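Side-chain contacts in uncharacterized protein (Borrelia turicatae, PDB 5VJ4), which is a putative surface lipoprotein, encoded by a gene differentially regulated in the tick-mammal cycle of a relapsing fever spirochete, and probably binds lipid: residues N250-I255 against S324-T329; N316-E321 against D346-Y351; R121-Y126 against S158-K163. All coordinates share one frame; numbering follows the deposited sequence.

Contact 1 of 3, residues N250-I255 against S324-T329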
loop_
_atom_site.group_PDB
_atom_site.type_symbol
_atom_site.label_atom_id
_atom_site.label_comp_id
_atom_site.label_asym_id
_atom_site.label_seq_id
_atom_site.Cartn_x
_atom_site.Cartn_y
_atom_site.Cartn_z
ATOM N N ASN A 250 17.383 -9.511 1.325
ATOM C CA ASN A 250 18.279 -9.934 2.405
ATOM C C ASN A 250 19.048 -8.726 2.882
ATOM O O ASN A 250 19.060 -8.396 4.092
ATOM C CB ASN A 250 19.180 -11.131 2.018
ATOM C CG ASN A 250 18.410 -12.483 1.986
ATOM O OD1 ASN A 250 17.312 -12.657 2.576
ATOM N ND2 ASN A 250 18.987 -13.441 1.285
ATOM N N GLU A 251 19.587 -8.009 1.903
ATOM C CA GLU A 251 20.338 -6.814 2.189
ATOM C C GLU A 251 19.510 -5.797 2.983
ATOM O O GLU A 251 19.980 -5.261 3.998
ATOM C CB GLU A 251 20.811 -6.249 0.894
ATOM C CG GLU A 251 21.797 -5.121 1.042
ATOM C CD GLU A 251 22.176 -4.571 -0.313
ATOM O OE1 GLU A 251 22.412 -3.353 -0.416
ATOM O OE2 GLU A 251 22.244 -5.374 -1.278
ATOM N N ILE A 252 18.273 -5.569 2.542
ATOM C CA ILE A 252 17.387 -4.636 3.231
ATOM C C ILE A 252 17.148 -5.104 4.673
ATOM O O ILE A 252 17.185 -4.295 5.621
ATOM C CB ILE A 252 16.068 -4.434 2.456
ATOM C CG1 ILE A 252 16.336 -3.686 1.143
ATOM C CG2 ILE A 252 15.037 -3.698 3.311
ATOM C CD1 ILE A 252 15.093 -3.299 0.371
ATOM N N GLY A 253 16.912 -6.409 4.825
ATOM C CA GLY A 253 16.779 -7.020 6.149
ATOM C C GLY A 253 17.961 -6.664 7.057
ATOM O O GLY A 253 17.756 -6.092 8.139
ATOM N N LYS A 254 19.194 -6.951 6.602
ATOM C CA LYS A 254 20.399 -6.590 7.387
ATOM C C LYS A 254 20.392 -5.122 7.835
ATOM O O LYS A 254 20.731 -4.820 8.964
ATOM C CB LYS A 254 21.730 -6.920 6.685
ATOM C CG LYS A 254 21.786 -8.269 5.998
ATOM C CD LYS A 254 23.209 -8.792 6.014
ATOM C CE LYS A 254 23.213 -10.287 5.734
ATOM N NZ LYS A 254 22.595 -11.073 6.845
ATOM N N ILE A 255 19.970 -4.213 6.969
ATOM C CA ILE A 255 19.788 -2.827 7.407
ATOM C C ILE A 255 18.778 -2.715 8.558
ATOM O O ILE A 255 18.982 -1.925 9.478
ATOM C CB ILE A 255 19.407 -1.902 6.232
ATOM C CG1 ILE A 255 20.549 -1.852 5.210
ATOM C CG2 ILE A 255 19.061 -0.494 6.713
ATOM C CD1 ILE A 255 20.154 -1.307 3.846
ATOM N N SER A 324 18.320 5.064 8.109
ATOM C CA SER A 324 17.433 5.432 9.206
ATOM C C SER A 324 15.961 5.461 8.791
ATOM O O SER A 324 15.108 4.973 9.533
ATOM C CB SER A 324 17.865 6.764 9.838
ATOM O OG SER A 324 16.784 7.394 10.497
ATOM N N ASN A 325 15.663 6.026 7.618
ATOM C CA ASN A 325 14.285 6.033 7.108
ATOM C C ASN A 325 13.765 4.601 7.000
ATOM O O ASN A 325 12.604 4.350 7.326
ATOM C CB ASN A 325 14.185 6.737 5.746
ATOM C CG ASN A 325 14.070 8.255 5.846
ATOM O OD1 ASN A 325 14.515 8.860 6.796
ATOM N ND2 ASN A 325 13.485 8.869 4.837
ATOM N N ILE A 326 14.627 3.667 6.576
ATOM C CA ILE A 326 14.207 2.282 6.372
ATOM C C ILE A 326 13.810 1.660 7.716
ATOM O O ILE A 326 12.666 1.223 7.897
ATOM C CB ILE A 326 15.274 1.438 5.650
ATOM C CG1 ILE A 326 15.675 2.072 4.323
ATOM C CG2 ILE A 326 14.754 0.038 5.382
ATOM C CD1 ILE A 326 16.799 1.331 3.608
ATOM N N ARG A 327 14.747 1.669 8.665
ATOM C CA ARG A 327 14.497 1.172 10.016
ATOM C C ARG A 327 13.203 1.765 10.595
ATOM O O ARG A 327 12.314 1.012 11.032
ATOM C CB ARG A 327 15.682 1.467 10.928
ATOM C CG ARG A 327 16.888 0.635 10.615
ATOM C CD ARG A 327 17.991 0.795 11.644
ATOM N NE ARG A 327 19.301 0.720 10.986
ATOM C CZ ARG A 327 20.153 1.738 10.863
ATOM N NH1 ARG A 327 19.875 2.936 11.379
ATOM N NH2 ARG A 327 21.306 1.544 10.236
ATOM N N GLY A 328 13.101 3.100 10.561
ATOM C CA GLY A 328 11.924 3.822 11.080
ATOM C C GLY A 328 10.594 3.382 10.464
ATOM O O GLY A 328 9.572 3.299 11.149
ATOM N N THR A 329 10.594 3.097 9.164
ATOM C CA THR A 329 9.341 2.800 8.522
ATOM C C THR A 329 8.903 1.384 8.913
ATOM O O THR A 329 7.717 1.130 9.123
ATOM C CB THR A 329 9.366 3.082 6.994
ATOM O OG1 THR A 329 8.026 3.191 6.502
ATOM C CG2 THR A 329 10.075 1.993 6.211
#
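The backbone oxygen I255 O, near the C-terminal end of helix 243-256, accepts a hydrogen bond from R327 NE at 3.1 Å, with an N-H...O angle of 147°. NE faces the oxygen almost head-on, in line with the carbonyl bond, and the oxygen lies at the edge of the guanidinium, close to its plane. The first two torsions carry the arginine chain past this oxygen, with R327 CG 3.5 Å from I255 O, and a bend at chi3 (-145°) then directs NE to it. The charged group may offset part of the negative pole of this helix end.

Beside this bond the contact is aliphatic. I326 points at the other helix and uses both its CG2 branch and its CD1 end: I326 CD1 meets I255 CG2 at 4.3 Å, while I326 CG2 meets I252 CG2 at the same distance.

The two segments are nearly perpendicular, at 84°, with axes 10.1 Å apart. Helix 263-301 backs the first of them, where Y285 touches both I252 and I255 and M281 touches I252; on the other helix, I326 also packs on T343 in the loop leading to helix 345-365.

Contact 2 of 3, residues N316-E321 against D346-Y351. With SO4 (sulfate ion), chain D.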
loop_
_atom_site.group_PDB
_atom_site.type_symbol
_atom_site.label_atom_id
_atom_site.label_comp_id
_atom_site.label_asym_id
_atom_site.label_seq_id
_atom_site.Cartn_x
_atom_site.Cartn_y
_atom_site.Cartn_z
ATOM N N ASN A 316 28.242 10.186 3.467
ATOM C CA ASN A 316 27.969 9.414 4.678
ATOM C C ASN A 316 26.691 9.822 5.364
ATOM O O ASN A 316 25.927 8.966 5.799
ATOM C CB ASN A 316 29.142 9.435 5.638
ATOM C CG ASN A 316 30.315 8.658 5.097
ATOM O OD1 ASN A 316 30.141 7.813 4.229
ATOM N ND2 ASN A 316 31.513 8.940 5.593
ATOM N N ARG A 317 26.440 11.124 5.414
ATOM C CA ARG A 317 25.247 11.632 6.066
ATOM C C ARG A 317 24.004 11.142 5.335
ATOM O O ARG A 317 23.057 10.676 5.961
ATOM C CB ARG A 317 25.286 13.158 6.133
ATOM C CG ARG A 317 23.964 13.806 6.481
ATOM C CD ARG A 317 24.056 15.281 6.153
ATOM N NE ARG A 317 22.771 15.861 5.743
ATOM C CZ ARG A 317 22.645 16.893 4.910
ATOM N NH1 ARG A 317 23.729 17.449 4.365
ATOM N NH2 ARG A 317 21.436 17.369 4.617
ATOM N N PHE A 318 24.035 11.240 4.013
ATOM C CA PHE A 318 22.912 10.821 3.197
ATOM C C PHE A 318 22.613 9.349 3.364
ATOM O O PHE A 318 21.466 9.005 3.597
ATOM C CB PHE A 318 23.140 11.148 1.726
ATOM C CG PHE A 318 22.875 12.582 1.377
ATOM C CD1 PHE A 318 22.055 13.365 2.183
ATOM C CD2 PHE A 318 23.416 13.147 0.215
ATOM C CE1 PHE A 318 21.797 14.687 1.861
ATOM C CE2 PHE A 318 23.161 14.469 -0.115
ATOM C CZ PHE A 318 22.344 15.240 0.704
ATOM N N LYS A 319 23.634 8.494 3.260
ATOM C CA LYS A 319 23.463 7.053 3.497
ATOM C C LYS A 319 22.822 6.846 4.874
ATOM O O LYS A 319 21.847 6.121 4.995
ATOM C CB LYS A 319 24.786 6.293 3.399
ATOM C CG LYS A 319 24.640 4.781 3.406
ATOM C CD LYS A 319 25.956 4.027 3.163
ATOM C CE LYS A 319 25.943 2.642 3.836
ATOM N NZ LYS A 319 26.711 1.540 3.177
ATOM N N GLY A 320 23.340 7.527 5.892
ATOM C CA GLY A 320 22.775 7.445 7.229
ATOM C C GLY A 320 21.293 7.760 7.245
ATOM O O GLY A 320 20.486 6.916 7.637
ATOM N N GLU A 321 20.938 8.957 6.788
ATOM C CA GLU A 321 19.532 9.403 6.750
ATOM C C GLU A 321 18.626 8.379 6.075
ATOM O O GLU A 321 17.535 8.107 6.564
ATOM C CB GLU A 321 19.381 10.753 6.041
ATOM C CG GLU A 321 20.088 11.945 6.662
ATOM C CD GLU A 321 19.960 13.213 5.823
ATOM O OE1 GLU A 321 19.048 13.295 4.964
ATOM O OE2 GLU A 321 20.763 14.145 6.033
ATOM N N ASP A 346 13.195 8.002 -3.540
ATOM C CA ASP A 346 13.385 8.854 -4.704
ATOM C C ASP A 346 14.160 10.133 -4.341
ATOM O O ASP A 346 15.165 10.467 -4.984
ATOM C CB ASP A 346 12.045 9.174 -5.381
ATOM C CG ASP A 346 12.212 9.676 -6.801
ATOM O OD1 ASP A 346 13.307 9.522 -7.409
ATOM O OD2 ASP A 346 11.233 10.230 -7.326
ATOM N N LYS A 347 13.715 10.807 -3.279
ATOM C CA LYS A 347 14.390 11.998 -2.747
ATOM C C LYS A 347 15.888 11.733 -2.542
ATOM O O LYS A 347 16.725 12.571 -2.852
ATOM C CB LYS A 347 13.723 12.424 -1.432
ATOM C CG LYS A 347 14.379 13.544 -0.637
ATOM C CD LYS A 347 13.603 13.795 0.658
ATOM C CE LYS A 347 13.953 15.121 1.322
ATOM N NZ LYS A 347 12.875 15.625 2.225
ATOM N N TYR A 348 16.212 10.545 -2.056
ATOM C CA TYR A 348 17.582 10.216 -1.758
ATOM C C TYR A 348 18.369 9.807 -2.991
ATOM O O TYR A 348 19.591 10.002 -3.037
ATOM C CB TYR A 348 17.662 9.209 -0.581
ATOM C CG TYR A 348 17.464 9.912 0.766
ATOM C CD1 TYR A 348 16.193 10.355 1.179
ATOM C CD2 TYR A 348 18.559 10.213 1.594
ATOM C CE1 TYR A 348 16.024 11.045 2.380
ATOM C CE2 TYR A 348 18.399 10.890 2.806
ATOM C CZ TYR A 348 17.135 11.299 3.195
ATOM O OH TYR A 348 16.977 11.955 4.385
ATOM N N ARG A 349 17.679 9.266 -3.993
ATOM C CA ARG A 349 18.314 8.981 -5.287
ATOM C C ARG A 349 18.794 10.288 -5.919
ATOM O O ARG A 349 19.939 10.386 -6.374
ATOM C CB ARG A 349 17.355 8.274 -6.220
ATOM C CG ARG A 349 17.989 7.820 -7.516
ATOM C CD ARG A 349 17.007 7.084 -8.418
ATOM N NE ARG A 349 17.519 7.063 -9.783
ATOM C CZ ARG A 349 17.114 7.872 -10.760
ATOM N NH1 ARG A 349 16.159 8.799 -10.581
ATOM N NH2 ARG A 349 17.681 7.746 -11.930
ATOM N N ASN A 350 17.922 11.291 -5.894
ATOM C CA ASN A 350 18.250 12.613 -6.394
ATOM C C ASN A 350 19.387 13.253 -5.621
ATOM O O ASN A 350 20.328 13.773 -6.232
ATOM C CB ASN A 350 17.005 13.502 -6.431
ATOM C CG ASN A 350 16.003 13.069 -7.515
ATOM O OD1 ASN A 350 16.285 12.217 -8.355
ATOM N ND2 ASN A 350 14.822 13.658 -7.483
ATOM N N TYR A 351 19.335 13.170 -4.295
ATOM C CA TYR A 351 20.443 13.663 -3.471
ATOM C C TYR A 351 21.776 13.066 -3.915
ATOM O O TYR A 351 22.744 13.802 -4.108
ATOM C CB TYR A 351 20.176 13.449 -1.988
ATOM C CG TYR A 351 19.151 14.403 -1.388
ATOM C CD1 TYR A 351 18.344 15.226 -2.194
ATOM C CD2 TYR A 351 18.963 14.459 -0.006
ATOM C CE1 TYR A 351 17.401 16.081 -1.631
ATOM C CE2 TYR A 351 18.023 15.313 0.570
ATOM C CZ TYR A 351 17.244 16.120 -0.243
ATOM O OH TYR A 351 16.321 16.968 0.326
HETATM S S SO4 D . 18.412 9.000 -14.876
HETATM O O1 SO4 D . 19.053 10.344 -14.709
HETATM O O2 SO4 D . 19.236 7.993 -14.157
HETATM O O3 SO4 D . 18.332 8.500 -16.275
HETATM O O4 SO4 D . 17.030 9.133 -14.341
#
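An antiparallel helical hairpin, formed by helix 308-334 and helix 345-365 near the C terminus, is joined here by two tyrosines, a phenylalanine and a glutamate. The segments run almost exactly antiparallel with their axes 10.7 Å apart. Y348 OH donates a hydrogen bond to E321 OE1 at 2.5 Å, meeting the anti lone pair, the one facing away from the second carboxylate oxygen. The carboxylate plane stands almost upright on the plane of the tyrosine ring, at 86°, and E321 CB rests near the end of the same ring, next to CE2. On its other oxygen the glutamate is held within its own helix: R317 NE forms a salt bridge with E321 OE2, so both oxygens are engaged and the rotation of the carboxylate is probably restricted.

One turn before E321, F318 packs against Y351. Its CG lies beside the backbone N (chi1 -79°), which brings the ring toward Y351. Y351 CB sits over one face of that ring, 3.9 Å from the centroid, as a CH-pi contact. The rings themselves are oblique, their planes 38° apart, and F318 CE1 comes to 3.4 Å from Y351 CD2. F318 CE1 also lies over the centre of the R317 guanidinium, linking the aromatic packing to the salt bridge.

Between the two tyrosines in sequence, R349 reaches away from the hairpin partner to a sulfate ion, probably from the crystallisation liquor, which G206 N and R209 N also bind; R349 NH2 donates to sulfate O4 at 2.9 Å in a nearly straight bond.

Contact 3 of 3, residues R121-Y126 against S158-K163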
loop_
_atom_site.group_PDB
_atom_site.type_symbol
_atom_site.label_atom_id
_atom_site.label_comp_id
_atom_site.label_asym_id
_atom_site.label_seq_id
_atom_site.Cartn_x
_atom_site.Cartn_y
_atom_site.Cartn_z
ATOM N N ARG A 121 6.416 -0.433 -31.822
ATOM C CA ARG A 121 5.178 0.330 -31.709
ATOM C C ARG A 121 4.364 -0.253 -30.581
ATOM O O ARG A 121 3.876 0.485 -29.713
ATOM C CB ARG A 121 4.375 0.305 -33.013
ATOM C CG ARG A 121 4.820 1.320 -34.055
ATOM C CD ARG A 121 3.911 1.280 -35.282
ATOM N NE ARG A 121 4.705 0.919 -36.449
ATOM C CZ ARG A 121 4.573 -0.213 -37.136
ATOM N NH1 ARG A 121 3.636 -1.087 -36.813
ATOM N NH2 ARG A 121 5.356 -0.452 -38.184
ATOM N N LYS A 122 4.246 -1.580 -30.578
ATOM C CA LYS A 122 3.463 -2.278 -29.567
ATOM C C LYS A 122 4.001 -1.986 -28.148
ATOM O O LYS A 122 3.218 -1.842 -27.209
ATOM C CB LYS A 122 3.476 -3.773 -29.844
ATOM C CG LYS A 122 2.308 -4.294 -30.642
ATOM C CD LYS A 122 2.554 -5.717 -31.130
ATOM C CE LYS A 122 1.239 -6.402 -31.453
ATOM N NZ LYS A 122 1.466 -7.778 -31.954
ATOM N N ALA A 123 5.328 -1.892 -28.015
ATOM C CA ALA A 123 5.975 -1.581 -26.749
ATOM C C ALA A 123 5.623 -0.182 -26.286
ATOM O O ALA A 123 5.166 0.013 -25.159
ATOM C CB ALA A 123 7.492 -1.750 -26.848
ATOM N N ILE A 124 5.850 0.794 -27.154
ATOM C CA ILE A 124 5.485 2.172 -26.856
ATOM C C ILE A 124 4.016 2.258 -26.411
ATOM O O ILE A 124 3.708 2.898 -25.422
ATOM C CB ILE A 124 5.790 3.091 -28.045
ATOM C CG1 ILE A 124 7.305 3.167 -28.251
ATOM C CG2 ILE A 124 5.254 4.478 -27.803
ATOM C CD1 ILE A 124 8.046 4.064 -27.287
ATOM N N SER A 125 3.126 1.552 -27.092
ATOM C CA SER A 125 1.754 1.558 -26.670
ATOM C C SER A 125 1.606 1.003 -25.253
ATOM O O SER A 125 0.820 1.520 -24.451
ATOM C CB SER A 125 0.887 0.782 -27.627
ATOM O OG SER A 125 -0.364 0.541 -27.007
ATOM N N TYR A 126 2.371 -0.035 -24.950
ATOM C CA TYR A 126 2.376 -0.626 -23.609
ATOM C C TYR A 126 2.804 0.365 -22.510
ATOM O O TYR A 126 1.979 0.700 -21.667
ATOM C CB TYR A 126 3.266 -1.844 -23.605
ATOM C CG TYR A 126 3.342 -2.569 -22.303
ATOM C CD1 TYR A 126 2.302 -3.412 -21.895
ATOM C CD2 TYR A 126 4.498 -2.476 -21.497
ATOM C CE1 TYR A 126 2.395 -4.119 -20.701
ATOM C CE2 TYR A 126 4.610 -3.184 -20.311
ATOM C CZ TYR A 126 3.551 -3.987 -19.910
ATOM O OH TYR A 126 3.646 -4.652 -18.719
ATOM N N SER A 158 12.136 -6.609 -24.986
ATOM C CA SER A 158 12.636 -7.766 -24.253
ATOM C C SER A 158 11.660 -8.140 -23.108
ATOM O O SER A 158 11.192 -9.296 -22.985
ATOM C CB SER A 158 14.053 -7.495 -23.750
ATOM O OG SER A 158 14.248 -8.159 -22.521
ATOM N N LEU A 159 11.316 -7.148 -22.297
ATOM C CA LEU A 159 10.335 -7.378 -21.253
ATOM C C LEU A 159 9.034 -8.008 -21.765
ATOM O O LEU A 159 8.483 -8.912 -21.128
ATOM C CB LEU A 159 10.024 -6.091 -20.501
ATOM C CG LEU A 159 9.093 -6.288 -19.309
ATOM C CD1 LEU A 159 9.653 -7.370 -18.376
ATOM C CD2 LEU A 159 8.931 -4.974 -18.584
ATOM N N LEU A 160 8.545 -7.541 -22.907
ATOM C CA LEU A 160 7.279 -8.045 -23.394
ATOM C C LEU A 160 7.408 -9.471 -23.886
ATOM O O LEU A 160 6.463 -10.262 -23.711
ATOM C CB LEU A 160 6.717 -7.124 -24.445
ATOM C CG LEU A 160 6.356 -5.757 -23.886
ATOM C CD1 LEU A 160 6.043 -4.766 -24.993
ATOM C CD2 LEU A 160 5.153 -5.920 -22.982
ATOM N N LYS A 161 8.580 -9.812 -24.456
ATOM C CA LYS A 161 8.848 -11.197 -24.905
ATOM C C LYS A 161 8.731 -12.114 -23.692
ATOM O O LYS A 161 8.002 -13.134 -23.734
ATOM C CB LYS A 161 10.198 -11.335 -25.648
ATOM N N THR A 162 9.388 -11.705 -22.596
ATOM C CA THR A 162 9.320 -12.449 -21.336
ATOM C C THR A 162 7.881 -12.589 -20.857
ATOM O O THR A 162 7.428 -13.700 -20.572
ATOM C CB THR A 162 10.197 -11.813 -20.251
ATOM O OG1 THR A 162 11.563 -12.141 -20.490
ATOM C CG2 THR A 162 9.832 -12.327 -18.886
ATOM N N LYS A 163 7.168 -11.467 -20.795
ATOM C CA LYS A 163 5.764 -11.476 -20.381
ATOM C C LYS A 163 4.909 -12.433 -21.228
ATOM O O LYS A 163 3.926 -13.028 -20.735
ATOM C CB LYS A 163 5.193 -10.059 -20.380
ATOM C CG LYS A 163 3.793 -9.951 -19.797
ATOM C CD LYS A 163 3.159 -8.585 -20.032
ATOM C CE LYS A 163 1.701 -8.638 -19.613
ATOM N NZ LYS A 163 0.934 -7.465 -20.086
#
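L160 of helix 145-171 presses both its methyl groups onto helix 118-128. CD1 settles against the backbone of A123, 3.6 Å from A123 CA, and touches the methyl group of that alanine as well. CD2 turns instead to Y126 and stands over the centre of its ring, 3.6 Å from the centroid and only 4° off the ring normal, a CH-pi contact squarely over the face. All six ring carbons are at similar distances from this methyl carbon, the nearest being Y126 CD2 at 3.8 Å from L160 CD2. The tyrosine is brought to the leucine by its first torsion, which places CG opposite the backbone N (chi1 -179°) and sends the ring out across the interface, so that it lies alongside L160, the two side chains running in opposite senses.

One turn later comes K163, its chain fully extended, arriving from the side opposite to the tyrosine. K163 NZ lies 3.7 Å from Y126 CE1, but obliquely to the ring. The polar ends of both side chains converge on D190 of helix 176-201: K163 NZ forms a salt bridge with D190 OD1, and Y126 OH hydrogen-bonds to that same oxygen. D190 OD1 thus pairs with the lysine's charge and bonds to the phenol, which probably fixes both ends.

The two segments cross at 86°, their axes 10.6 Å apart. Helix 176-201 closes over the tyrosine, with V193 packed on it and K194 forming a cation-pi contact, while F221 of helix 218-222 packs on K163.

Overall arrangement
From the N terminus, contact 3 comes first: it closes a loop of 31 intervening residues by folding helix 118-128 onto helix 145-171, and is complete before the other two begin. Contact 1 then spans a longer excursion, from helix 243-256 past helix 263-301 to helix 308-334. Contact 2 starts inside that excursion, at residues 316-321, and ends beyond it on helix 345-365, so contacts 1 and 2 cross along the chain. They share helix 308-334, have centres 14 Å apart and touch through N325 and Y348. Contact 3 lies on the opposite side of the chain's centre, its centre 33 Å from each of theirs, within the N-terminal helices of this all-helical protein.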